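Local coordinates for endoglucanase, glycoside hydrolase family 5 protein (Cytophaga hutchinsonii, PDB 5IHS), which probably hydrolyses internal beta-1,4-glucosidic bonds of cellulose, as an endoglucanase built on a TIM barrel, at residues A[178-183]-A[210-215]. Residues are numbered along the deposited sequence; the frame is centred on the assembly and turned at random. Where two conformers were deposited one is given.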
# COMPACT_ATOMS: atom_id res chain seq x y z
N VAL A 178 11.43 13.65 4.51
CA VAL A 178 11.72 12.28 4.08
C VAL A 178 11.89 12.20 2.56
O VAL A 178 12.78 11.51 2.06
CB VAL A 178 10.64 11.31 4.59
CG1 VAL A 178 10.88 9.91 4.05
CG2 VAL A 178 10.63 11.28 6.12
N ILE A 179 11.04 12.90 1.81
CA ILE A 179 11.17 12.91 0.35
C ILE A 179 12.56 13.38 -0.07
O ILE A 179 13.19 12.80 -0.96
CB ILE A 179 10.05 13.75 -0.28
CG1 ILE A 179 8.68 13.07 -0.08
CG2 ILE A 179 10.31 14.00 -1.77
CD1 ILE A 179 7.51 13.99 -0.32
N THR A 180 13.04 14.47 0.53
CA THR A 180 14.37 14.96 0.17
C THR A 180 15.42 13.88 0.39
O THR A 180 16.31 13.70 -0.45
CB THR A 180 14.69 16.21 0.99
OG1 THR A 180 13.76 17.24 0.65
CG2 THR A 180 16.10 16.71 0.70
N LYS A 181 15.33 13.15 1.50
CA LYS A 181 16.28 12.09 1.76
C LYS A 181 16.18 10.96 0.73
O LYS A 181 17.21 10.46 0.25
CB LYS A 181 16.10 11.56 3.18
CG LYS A 181 16.51 12.55 4.26
CD LYS A 181 18.02 12.67 4.39
CE LYS A 181 18.43 13.60 5.52
NZ LYS A 181 18.21 15.00 5.14
N ILE A 182 14.97 10.55 0.38
CA ILE A 182 14.80 9.51 -0.63
C ILE A 182 15.41 9.95 -1.96
O ILE A 182 16.10 9.18 -2.64
CB ILE A 182 13.31 9.16 -0.79
CG1 ILE A 182 12.80 8.44 0.46
CG2 ILE A 182 13.10 8.29 -2.02
CD1 ILE A 182 11.29 8.28 0.49
N ARG A 183 15.14 11.20 -2.35
CA ARG A 183 15.52 11.71 -3.66
C ARG A 183 17.03 11.90 -3.81
O ARG A 183 17.50 12.06 -4.95
CB ARG A 183 14.74 13.00 -3.94
CG ARG A 183 13.23 12.78 -4.12
CD ARG A 183 12.94 12.08 -5.44
NE ARG A 183 11.51 11.88 -5.67
CZ ARG A 183 10.89 10.73 -5.92
NH1 ARG A 183 11.56 9.58 -5.94
NH2 ARG A 183 9.57 10.73 -6.13
N ILE A 210 2.27 18.68 -2.14
CA ILE A 210 3.72 18.66 -2.22
C ILE A 210 4.09 18.79 -3.70
O ILE A 210 3.83 17.90 -4.50
CB ILE A 210 4.29 17.37 -1.62
CG1 ILE A 210 3.96 17.32 -0.12
CG2 ILE A 210 5.79 17.29 -1.84
CD1 ILE A 210 4.15 15.95 0.50
N THR A 211 4.66 19.93 -4.06
CA THR A 211 4.90 20.29 -5.46
C THR A 211 6.26 19.75 -5.89
O THR A 211 7.23 20.47 -6.15
CB THR A 211 4.75 21.80 -5.64
OG1 THR A 211 5.51 22.47 -4.63
CG2 THR A 211 3.28 22.22 -5.50
N ARG A 212 6.32 18.41 -5.93
CA ARG A 212 7.51 17.66 -6.29
C ARG A 212 7.08 16.52 -7.21
O ARG A 212 5.91 16.13 -7.26
CB ARG A 212 8.23 17.12 -5.04
CG ARG A 212 8.61 18.21 -4.05
CD ARG A 212 9.32 17.69 -2.81
NE ARG A 212 9.63 18.77 -1.88
CZ ARG A 212 10.33 18.63 -0.77
NH1 ARG A 212 10.82 17.44 -0.44
NH2 ARG A 212 10.55 19.67 0.02
N GLN A 213 8.05 15.99 -7.96
CA GLN A 213 7.76 14.96 -8.94
C GLN A 213 7.34 13.63 -8.30
O GLN A 213 7.93 13.20 -7.31
CB GLN A 213 9.02 14.74 -9.77
CG GLN A 213 8.88 13.79 -10.93
CD GLN A 213 8.07 14.38 -12.07
OE1 GLN A 213 8.13 15.58 -12.34
NE2 GLN A 213 7.30 13.52 -12.75
N ASN A 214 6.35 12.97 -8.91
CA ASN A 214 6.00 11.58 -8.62
C ASN A 214 5.60 11.35 -7.16
O ASN A 214 6.01 10.37 -6.53
CB ASN A 214 7.10 10.63 -9.08
CG ASN A 214 7.28 10.68 -10.58
OD1 ASN A 214 6.45 11.25 -11.29
ND2 ASN A 214 8.35 10.09 -11.06
N ILE A 215 4.74 12.24 -6.65
CA ILE A 215 4.12 12.12 -5.33
C ILE A 215 2.64 11.77 -5.51
O ILE A 215 1.94 12.36 -6.35
CB ILE A 215 4.25 13.43 -4.52
CG1 ILE A 215 5.70 13.92 -4.47
CG2 ILE A 215 3.67 13.26 -3.11
CD1 ILE A 215 6.68 12.94 -3.87
O HOH W 1 9.91 14.14 -5.38
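Ile179 overlaps two isoleucines of the 210-215 loop with the end of its longer branch: CD1 meets Ile215 CD1 at 3.8 Å and Ile210 CD1 at 4.0 Å, both tip to tip. Its other branch, CG2, anti to the backbone N, lies at the in-plane edge of the Arg212 guanidinium, 3.7 Å from NH1. Arg212 gets there extended from CG to NE, crossing Ile179 obliquely, and NH1 hydrogen-bonds Glu176 O one turn back along the helix.

Arg183 makes a second polar link. Its chain bends at chi2 (-71°), and NH2 donates to Gln213 O over 3.2 Å, a bent bond (146° at the hydrogen) that arrives above the carbonyl plane. Arg183 NE donates to a water 2.8 Å away, which in turn donates to Gln213 O, so that oxygen is gripped twice. NH1 turns to Asn189 O and Asp186 O. An alanine here would probably loosen the loop against helix 167-185, since all these links would go.

On the barrel's outer layer, helix 167-185 packs through Ile182 on Phe140 of helix 133-147, while the loop joins helix 202-207 to strand 215-221, where Ile215 touches Ile191 and Val193 of neighbouring strand 191-193.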